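Local coordinates for protein kynurenine formamidase (Bacillus anthracis, PDB 4CO9) that hydrolyses N-formyl-L-kynurenine to L-kynurenine and formate, the second step of tryptophan breakdown by the kynurenine pathway, using two zinc ions per subunit, at residues L71-I75 and Q76-G80; K158-A161 and A162-Q165; N176-L179 and D180-A183. All blocks are in the same frame, centred on the assembly; numbering follows the deposited sequence. Where two conformers were deposited one is given.

Contact 1: residues L71-I75 and Q76-G80; sequences LDLDI and QVYVG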
ATOM      1  N   LEU C  71      -4.338  -8.999  -7.675  1.00 10.71           N
ATOM      2  CA  LEU C  71      -2.974  -9.351  -8.016  1.00 11.15           C
ATOM      3  C   LEU C  71      -2.771  -9.483  -9.534  1.00 12.03           C
ATOM      4  O   LEU C  71      -1.644  -9.367 -10.016  1.00 11.14           O
ATOM      5  CB  LEU C  71      -2.540 -10.629  -7.297  1.00 11.51           C
ATOM      6  CG  LEU C  71      -1.072 -11.060  -7.407  1.00 11.38           C
ATOM      7  CD1 LEU C  71      -0.114  -9.956  -6.990  1.00 11.64           C
ATOM      8  CD2 LEU C  71      -0.823 -12.306  -6.577  1.00 11.63           C
ATOM      9  N   ASP C  72      -3.858  -9.703 -10.275  1.00 12.75           N
ATOM     10  CA  ASP C  72      -3.806  -9.770 -11.747  1.00 13.65           C
ATOM     11  C   ASP C  72      -3.631  -8.384 -12.372  1.00 13.25           C
ATOM     12  O   ASP C  72      -3.345  -8.274 -13.566  1.00 12.59           O
ATOM     13  CB  ASP C  72      -5.100 -10.367 -12.325  1.00 14.92           C
ATOM     14  CG  ASP C  72      -5.443 -11.750 -11.782  1.00 15.88           C
ATOM     15  OD1 ASP C  72      -4.514 -12.541 -11.553  1.00 16.91           O
ATOM     16  OD2 ASP C  72      -6.667 -12.039 -11.578  1.00 17.34           O
ATOM     17  N   LEU C  73      -3.849  -7.325 -11.603  1.00 12.27           N
ATOM     18  CA  LEU C  73      -3.776  -5.982 -12.153  1.00 12.50           C
ATOM     19  C   LEU C  73      -2.326  -5.538 -12.396  1.00 13.00           C
ATOM     20  O   LEU C  73      -1.421  -5.825 -11.607  1.00 12.92           O
ATOM     21  CB  LEU C  73      -4.482  -4.979 -11.243  1.00 12.46           C
ATOM     22  CG  LEU C  73      -5.973  -5.228 -10.996  1.00 12.61           C
ATOM     23  CD1 LEU C  73      -6.462  -4.346  -9.856  1.00 12.93           C
ATOM     24  CD2 LEU C  73      -6.785  -4.967 -12.248  1.00 12.76           C
ATOM     25  N   ASP C  74      -2.141  -4.808 -13.486  1.00 13.16           N
ATOM     26  CA  ASP C  74      -0.829  -4.336 -13.911  1.00 13.71           C
ATOM     27  C   ASP C  74      -0.336  -3.199 -13.004  1.00 12.74           C
ATOM     28  O   ASP C  74      -0.910  -2.113 -12.984  1.00 11.83           O
ATOM     29  CB  ASP C  74      -0.955  -3.877 -15.361  1.00 15.26           C
ATOM     30  CG  ASP C  74       0.330  -3.351 -15.935  1.00 16.90           C
ATOM     31  OD1 ASP C  74       1.366  -3.379 -15.253  1.00 17.77           O
ATOM     32  OD2 ASP C  74       0.281  -2.900 -17.098  1.00 19.44           O
ATOM     33  N   ILE C  75       0.745  -3.433 -12.271  1.00 11.96           N
ATOM     34  CA  ILE C  75       1.253  -2.401 -11.346  1.00 11.75           C
ATOM     35  C   ILE C  75       1.716  -1.102 -12.022  1.00 11.50           C
ATOM     36  O   ILE C  75       1.669  -0.052 -11.381  1.00 10.97           O
ATOM     37  CB  ILE C  75       2.363  -2.926 -10.410  1.00 11.90           C
ATOM     38  CG1 ILE C  75       3.562  -3.450 -11.212  1.00 12.06           C
ATOM     39  CG2 ILE C  75       1.791  -3.991  -9.475  1.00 12.04           C
ATOM     40  CD1 ILE C  75       4.740  -3.832 -10.339  1.00 12.35           C
ATOM     41  N   GLN C  76       2.094  -1.156 -13.310  1.00 11.19           N
ATOM     42  CA  GLN C  76       2.546   0.061 -14.028  1.00 11.23           C
ATOM     43  C   GLN C  76       1.455   1.106 -14.074  1.00 11.26           C
ATOM     44  O   GLN C  76       1.751   2.279 -14.157  1.00 11.30           O
ATOM     45  CB  GLN C  76       3.046  -0.340 -15.454  0.50 11.11           C
ATOM     46  CG  GLN C  76       3.948  -1.612 -15.620  0.60 10.86           C
ATOM     47  CD  GLN C  76       5.159  -1.652 -14.705  0.60 10.78           C
ATOM     48  OE1 GLN C  76       5.822  -0.634 -14.472  0.60 10.64           O
ATOM     49  NE2 GLN C  76       5.445  -2.831 -14.177  0.60 10.62           N
ATOM     50  N   VAL C  77       0.201   0.662 -14.059  1.00 11.54           N
ATOM     51  CA  VAL C  77      -0.930   1.560 -14.116  1.00 11.57           C
ATOM     52  C   VAL C  77      -0.977   2.512 -12.924  1.00 11.02           C
ATOM     53  O   VAL C  77      -1.376   3.681 -13.054  1.00 10.71           O
ATOM     54  CB  VAL C  77      -2.247   0.757 -14.173  1.00 12.17           C
ATOM     55  CG1 VAL C  77      -3.453   1.672 -14.003  1.00 12.35           C
ATOM     56  CG2 VAL C  77      -2.362   0.020 -15.497  1.00 12.94           C
ATOM     57  N   TYR C  78      -0.522   2.023 -11.777  1.00 10.29           N
ATOM     58  CA  TYR C  78      -0.705   2.737 -10.517  1.00 10.17           C
ATOM     59  C   TYR C  78       0.494   3.591 -10.079  1.00 10.39           C
ATOM     60  O   TYR C  78       0.483   4.124  -8.973  1.00  9.98           O
ATOM     61  CB  TYR C  78      -1.064   1.733  -9.422  1.00  9.99           C
ATOM     62  CG  TYR C  78      -2.332   0.991  -9.713  1.00  9.84           C
ATOM     63  CD1 TYR C  78      -3.565   1.542  -9.386  1.00  9.91           C
ATOM     64  CD2 TYR C  78      -2.315  -0.236 -10.361  1.00  9.69           C
ATOM     65  CE1 TYR C  78      -4.752   0.872  -9.668  1.00  9.93           C
ATOM     66  CE2 TYR C  78      -3.491  -0.911 -10.655  1.00  9.83           C
ATOM     67  CZ  TYR C  78      -4.713  -0.351 -10.300  1.00  9.91           C
ATOM     68  OH  TYR C  78      -5.895  -1.011 -10.584  1.00 10.20           O
ATOM     69  N   VAL C  79       1.522   3.704 -10.931  1.00 10.69           N
ATOM     70  CA  VAL C  79       2.658   4.570 -10.659  1.00 11.15           C
ATOM     71  C   VAL C  79       2.998   5.354 -11.919  1.00 11.85           C
ATOM     72  O   VAL C  79       3.262   4.759 -12.961  1.00 12.55           O
ATOM     73  CB  VAL C  79       3.909   3.767 -10.246  1.00 11.22           C
ATOM     74  CG1 VAL C  79       5.043   4.713  -9.860  1.00 11.30           C
ATOM     75  CG2 VAL C  79       3.593   2.834  -9.079  1.00 11.49           C
ATOM     76  N   GLY C  80       3.062   6.675 -11.807  1.00 12.55           N
ATOM     77  CA  GLY C  80       3.536   7.489 -12.921  1.00 13.02           C
ATOM     78  C   GLY C  80       2.844   8.828 -13.037  1.00 13.44           C
ATOM     79  O   GLY C  80       2.068   9.210 -12.153  1.00 13.40           O
TER
HETATM   80  O   HOH W   1       3.791  -5.012 -14.756  1.00 24.70           O

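Contact 2: residues K158-A161 and A162-Q165; sequences KELA and AHHQ. With ZN (zinc ion), chain O.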
ATOM      1  N   LYS C 158     -27.437   0.148  -8.972  1.00 27.75           N
ATOM      2  CA  LYS C 158     -27.107  -1.274  -9.019  1.00 28.34           C
ATOM      3  C   LYS C 158     -26.502  -1.714 -10.345  1.00 27.01           C
ATOM      4  O   LYS C 158     -25.965  -2.815 -10.427  1.00 26.29           O
ATOM      5  CB  LYS C 158     -28.341  -2.129  -8.733  1.00 29.61           C
ATOM      6  CG  LYS C 158     -29.020  -1.831  -7.411  1.00 32.26           C
ATOM      7  CD  LYS C 158     -28.072  -1.995  -6.235  1.00 33.76           C
ATOM      8  CE  LYS C 158     -28.816  -1.961  -4.908  1.00 35.05           C
ATOM      9  N   GLU C 159     -26.580  -0.879 -11.373  1.00 25.16           N
ATOM     10  CA  GLU C 159     -26.028  -1.238 -12.679  1.00 26.43           C
ATOM     11  C   GLU C 159     -24.518  -0.940 -12.785  1.00 23.41           C
ATOM     12  O   GLU C 159     -23.768  -1.687 -13.428  1.00 22.51           O
ATOM     13  CB  GLU C 159     -26.817  -0.529 -13.789  1.00 30.14           C
ATOM     14  CG  GLU C 159     -28.325  -0.812 -13.790  1.00 33.42           C
ATOM     15  CD  GLU C 159     -28.662  -2.291 -13.611  1.00 37.62           C
ATOM     16  OE1 GLU C 159     -28.176  -3.125 -14.413  1.00 41.42           O
ATOM     17  OE2 GLU C 159     -29.403  -2.630 -12.656  1.00 41.44           O
ATOM     18  N   LEU C 160     -24.072   0.110 -12.106  1.00 21.20           N
ATOM     19  CA  LEU C 160     -22.653   0.491 -12.062  1.00 20.01           C
ATOM     20  C   LEU C 160     -22.073   0.651 -13.461  1.00 19.37           C
ATOM     21  O   LEU C 160     -21.056   0.043 -13.804  1.00 17.89           O
ATOM     22  CB  LEU C 160     -21.819  -0.523 -11.258  1.00 19.94           C
ATOM     23  CG  LEU C 160     -22.182  -0.737  -9.789  1.00 20.36           C
ATOM     24  CD1 LEU C 160     -21.086  -1.537  -9.106  1.00 20.25           C
ATOM     25  CD2 LEU C 160     -22.387   0.579  -9.061  1.00 20.58           C
ATOM     26  N   ALA C 161     -22.755   1.463 -14.260  1.00 19.29           N
ATOM     27  CA  ALA C 161     -22.389   1.634 -15.650  1.00 18.81           C
ATOM     28  C   ALA C 161     -20.982   2.197 -15.786  1.00 17.67           C
ATOM     29  O   ALA C 161     -20.231   1.750 -16.635  1.00 17.33           O
ATOM     30  CB  ALA C 161     -23.395   2.532 -16.348  1.00 19.83           C
ATOM     31  N   ALA C 162     -20.626   3.157 -14.937  1.00 16.97           N
ATOM     32  CA  ALA C 162     -19.287   3.738 -14.999  1.00 16.17           C
ATOM     33  C   ALA C 162     -18.206   2.737 -14.662  1.00 15.27           C
ATOM     34  O   ALA C 162     -17.228   2.632 -15.400  1.00 15.35           O
ATOM     35  CB  ALA C 162     -19.178   4.955 -14.101  1.00 16.54           C
ATOM     36  N   HIS C 163     -18.381   1.969 -13.585  1.00 14.52           N
ATOM     37  CA  HIS C 163     -17.393   0.922 -13.264  1.00 14.10           C
ATOM     38  C   HIS C 163     -17.174  -0.001 -14.470  1.00 14.43           C
ATOM     39  O   HIS C 163     -16.044  -0.257 -14.883  1.00 13.85           O
ATOM     40  CB  HIS C 163     -17.839   0.052 -12.097  1.00 13.70           C
ATOM     41  CG  HIS C 163     -17.679   0.685 -10.754  1.00 13.08           C
ATOM     42  ND1 HIS C 163     -18.637   1.499 -10.200  1.00 13.00           N
ATOM     43  CD2 HIS C 163     -16.684   0.596  -9.837  1.00 12.95           C
ATOM     44  CE1 HIS C 163     -18.249   1.878  -8.994  1.00 12.82           C
ATOM     45  NE2 HIS C 163     -17.066   1.347  -8.753  1.00 12.64           N
ATOM     46  N   HIS C 164     -18.270  -0.506 -15.016  1.00 15.26           N
ATOM     47  CA  HIS C 164     -18.209  -1.448 -16.125  1.00 16.90           C
ATOM     48  C   HIS C 164     -17.561  -0.840 -17.366  1.00 17.45           C
ATOM     49  O   HIS C 164     -16.692  -1.457 -17.975  1.00 18.01           O
ATOM     50  CB  HIS C 164     -19.612  -1.979 -16.470  1.00 17.33           C
ATOM     51  CG  HIS C 164     -20.074  -3.077 -15.572  1.00 17.21           C
ATOM     52  ND1 HIS C 164     -20.850  -2.848 -14.457  1.00 17.65           N
ATOM     53  CD2 HIS C 164     -19.863  -4.411 -15.618  1.00 17.51           C
ATOM     54  CE1 HIS C 164     -21.102  -3.999 -13.862  1.00 17.31           C
ATOM     55  NE2 HIS C 164     -20.522  -4.963 -14.549  1.00 17.39           N
ATOM     56  N   GLN C 165     -17.994   0.359 -17.747  1.00 18.58           N
ATOM     57  CA  GLN C 165     -17.491   0.971 -18.966  1.00 19.40           C
ATOM     58  C   GLN C 165     -16.023   1.348 -18.835  1.00 18.86           C
ATOM     59  O   GLN C 165     -15.250   1.175 -19.782  1.00 18.13           O
ATOM     60  CB  GLN C 165     -18.343   2.171 -19.374  1.00 21.11           C
ATOM     61  CG  GLN C 165     -19.691   1.775 -19.964  1.00 22.42           C
ATOM     62  CD  GLN C 165     -19.539   0.826 -21.143  1.00 23.80           C
ATOM     63  OE1 GLN C 165     -18.855   1.137 -22.117  1.00 26.07           O
ATOM     64  NE2 GLN C 165     -20.154  -0.346 -21.048  1.00 24.88           N
TER
HETATM   65 ZN    ZN O 401     -15.909   1.604  -6.827  1.00 23.31          ZN
HETATM   66  O   HOH W   2     -16.279   0.561  -5.130  1.00  9.58           O
HETATM   67  O   HOH W   3     -18.060   2.521  -5.853  1.00 18.80           O

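Contact 3: residues N176-L179 and D180-A183; sequences NVVL and DHVA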
ATOM      1  N   ASN C 176     -11.815   7.752  -3.262  1.00  8.07           N
ATOM      2  CA  ASN C 176     -11.539   8.406  -1.980  1.00  8.33           C
ATOM      3  C   ASN C 176     -10.147   9.032  -1.839  1.00  8.41           C
ATOM      4  O   ASN C 176      -9.580   9.045  -0.751  1.00  8.27           O
ATOM      5  CB  ASN C 176     -11.795   7.445  -0.809  1.00  8.50           C
ATOM      6  CG  ASN C 176     -13.272   7.270  -0.497  1.00  8.70           C
ATOM      7  OD1 ASN C 176     -14.084   8.157  -0.747  1.00  8.97           O
ATOM      8  ND2 ASN C 176     -13.621   6.129   0.076  1.00  8.53           N
ATOM      9  N   VAL C 177      -9.595   9.570  -2.914  1.00  8.69           N
ATOM     10  CA  VAL C 177      -8.402  10.401  -2.754  1.00  9.11           C
ATOM     11  C   VAL C 177      -8.796  11.720  -2.078  1.00  9.50           C
ATOM     12  O   VAL C 177      -9.961  12.095  -2.102  1.00  8.98           O
ATOM     13  CB  VAL C 177      -7.628  10.666  -4.066  1.00  9.36           C
ATOM     14  CG1 VAL C 177      -6.920   9.402  -4.531  1.00  9.52           C
ATOM     15  CG2 VAL C 177      -8.523  11.231  -5.164  1.00  9.50           C
ATOM     16  N   VAL C 178      -7.822  12.366  -1.455  1.00  9.95           N
ATOM     17  CA  VAL C 178      -8.011  13.627  -0.743  1.00 10.87           C
ATOM     18  C   VAL C 178      -7.243  14.701  -1.491  1.00 11.43           C
ATOM     19  O   VAL C 178      -6.016  14.659  -1.549  1.00 11.12           O
ATOM     20  CB  VAL C 178      -7.447  13.530   0.675  1.00 10.94           C
ATOM     21  CG1 VAL C 178      -7.702  14.818   1.447  1.00 11.34           C
ATOM     22  CG2 VAL C 178      -8.044  12.331   1.392  1.00 11.17           C
ATOM     23  N   LEU C 179      -7.969  15.644  -2.089  1.00 12.61           N
ATOM     24  CA  LEU C 179      -7.357  16.588  -3.008  1.00 13.78           C
ATOM     25  C   LEU C 179      -7.565  18.067  -2.666  1.00 15.16           C
ATOM     26  O   LEU C 179      -7.102  18.923  -3.403  1.00 15.69           O
ATOM     27  CB  LEU C 179      -7.882  16.327  -4.431  1.00 13.83           C
ATOM     28  CG  LEU C 179      -7.639  14.952  -5.045  1.00 13.69           C
ATOM     29  CD1 LEU C 179      -8.291  14.886  -6.418  1.00 13.74           C
ATOM     30  CD2 LEU C 179      -6.156  14.622  -5.133  1.00 13.71           C
ATOM     31  N   ASP C 180      -8.231  18.387  -1.566  1.00 16.73           N
ATOM     32  CA  ASP C 180      -8.504  19.807  -1.283  1.00 18.94           C
ATOM     33  C   ASP C 180      -7.243  20.605  -0.901  1.00 19.25           C
ATOM     34  O   ASP C 180      -7.211  21.810  -1.084  1.00 19.05           O
ATOM     35  CB  ASP C 180      -9.645  19.976  -0.279  1.00 21.43           C
ATOM     36  CG  ASP C 180     -11.023  20.008  -0.955  1.00 22.92           C
ATOM     37  OD1 ASP C 180     -11.179  19.501  -2.101  1.00 24.02           O
ATOM     38  OD2 ASP C 180     -11.956  20.556  -0.335  1.00 26.39           O
ATOM     39  N   HIS C 181      -6.187  19.910  -0.478  1.00 18.14           N
ATOM     40  CA  HIS C 181      -4.936  20.546  -0.099  1.00 17.63           C
ATOM     41  C   HIS C 181      -3.895  20.570  -1.226  1.00 17.18           C
ATOM     42  O   HIS C 181      -2.770  20.966  -1.001  1.00 17.08           O
ATOM     43  CB  HIS C 181      -4.344  19.884   1.147  1.00 17.39           C
ATOM     44  CG  HIS C 181      -3.974  18.443   0.957  1.00 17.58           C
ATOM     45  ND1 HIS C 181      -4.914  17.439   0.862  1.00 17.58           N
ATOM     46  CD2 HIS C 181      -2.766  17.838   0.850  1.00 16.96           C
ATOM     47  CE1 HIS C 181      -4.306  16.283   0.683  1.00 17.15           C
ATOM     48  NE2 HIS C 181      -3.001  16.493   0.681  1.00 16.79           N
ATOM     49  N   VAL C 182      -4.264  20.153  -2.433  1.00 17.25           N
ATOM     50  CA  VAL C 182      -3.329  20.150  -3.546  1.00 16.99           C
ATOM     51  C   VAL C 182      -3.871  20.936  -4.734  1.00 16.34           C
ATOM     52  O   VAL C 182      -5.070  20.944  -5.023  1.00 16.38           O
ATOM     53  CB  VAL C 182      -2.932  18.714  -3.983  1.00 17.61           C
ATOM     54  CG1 VAL C 182      -2.471  17.906  -2.783  1.00 18.44           C
ATOM     55  CG2 VAL C 182      -4.070  18.014  -4.694  1.00 17.55           C
ATOM     56  N   ALA C 183      -2.957  21.580  -5.438  1.00 16.85           N
ATOM     57  CA  ALA C 183      -3.311  22.407  -6.574  1.00 16.98           C
ATOM     58  C   ALA C 183      -3.485  21.555  -7.814  1.00 17.41           C
ATOM     59  O   ALA C 183      -2.925  20.445  -7.917  1.00 16.10           O
ATOM     60  CB  ALA C 183      -2.224  23.452  -6.802  1.00 17.56           C
TER
HETATM   61  O   HOH W   4     -10.763  16.774  -2.611  1.00 15.92           O

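Contact 1: residues L71-I75 and Q76-G80
D74 and Q76 form an Asx turn that opens the short 3-10 turn of I75 to V77, on the way from strand 56-58 to strand 81-86. With its CG anti to the backbone N (chi1 180°), D74 swings its carboxylate forward along the chain. There OD1 of D74 takes the N-H of Q76 at 3.0 Å, met from above the carboxylate plane. One residue further on, V77 N donates to D74 O at 3.2 Å, and Y78 N to I75 O at 3.0 Å, winding the turn. D74 OD2 is in a salt bridge with R143; together with the OD1 bond this holds the carboxylate's rotation. Chi1 of Q76 (-43°) sets its CG 3.2 Å from D74 OD1, and the bend at chi2 folds the amide back beside I75, whose CG1, between backbone N and carbonyl carbon (chi1 59°), lies 3.6 Å from Q76 NE2. I75 also packs on R205 of the second subunit. A water accepts from Q76 NE2 (2.8 Å) and donates to D74 OD1 (3.0 Å), a bridge less certain because Q76 has two deposited conformers; in the one described, OE1 receives W8 N of the second subunit. Y78 OH is hydrogen-bonded to H172 ND1 and lies 3.5 Å from L73 CD1.

Contact 2: residues K158-A161 and A162-Q165
H164 and L160 meet at the start of helix 161-168, where L160 holds the N-cap position. The carbonyl O of L160 is gripped twice by H164. The backbone N approaches it at 3.1 Å, nearly along the C=O axis, while the ring ND1 comes in at 3.0 Å from above the carbonyl plane, with the oxygen lying close to the plane of the imidazole. The ND1 bond fixes the rotation of the H164 ring, which also meets F63 edge-to-face. One residue on, Q165 N donates to A161 O at 2.9 Å and carries the helix forward. The neighbouring histidine, H163, turns inward, and L160 lays CD1 over one face of its ring, 4.1 Å from ND1. At the far side of that ring NE2 binds a zinc ion at 2.3 Å, which also binds two waters; D58 and E175 bind the same metal. Further out, D153 sets the histidine: its OD2 accepts from H163 ND1, probably making NE2 a stronger zinc ligand, and its OD1 takes the N-H of A162 in the first turn of the helix. A histidine held on a metal by a second-shell carboxylate is a common feature of zinc enzymes, here at one metal of a binuclear zinc site.

Contact 3: residues N176-L179 and D180-A183
V182 and L179 close a type I beta turn in the link between strands 172-175 and 185-190, two strands of the large mixed sheet. Its bond runs from V182 N to L179 O at 3.2 Å, nearly straight at 165°, with the donor standing above the carbonyl plane. The same oxygen also accepts from R112 NE, and R112 NH2 reaches V182 O, so one guanidinium clasps both ends of the turn. Beside this bond the side chains of the end residues meet: L179 CD2 lies 4.0 Å from V182 CG2.

H181, at the third position, folds its ring back over the preceding chain, because CG sits between the backbone N and the carbonyl carbon (chi1 63°). Its CE1 arrives 3.2 Å from V178 O, a buried oxygen that has no hydrogen-bond partner in the model, and the polarised C-H may ease this a little. V178 CG1 lies 3.8 Å from the same CE1, the two side chains crossing at about a right angle. V182 CG1 covers one face of the ring, 3.6 Å above the plane and offset toward the rim, while H181 NE2 bonds to D10 O. At the second position D180 uses OD1 for S114 OG and for a water, 2.8 Å away, which in turn accepts the N-H of L179. The turn is thus pinned by the segment at strand 9-10 and by strand 108-112 with the loop after it. It is a type I turn whose closing carbonyl and end carbonyl are both held by one arginine, in the loop joining strands 172-175 and 185-190.

Overall arrangement
The three local contacts follow one another and do not touch, with nearest atoms about 10 to 11 Å apart in each pair. Contact 2 belongs to the active site by supplying a zinc ligand. Contact 1 stands back from it: the side chain of Y78 is about 11 Å from a zinc ion, though about 7 Å from that of the metal ligand D58. Contact 3 lies on the opposite side of the chain's centre from contact 2, their centres about 24 Å apart, and V178 is about 11 Å, side chain to side chain, from the zinc ligands E175 and H56. Contacts 1 and 2 both reach the second subunit, whereas contact 3 stays within its own chain.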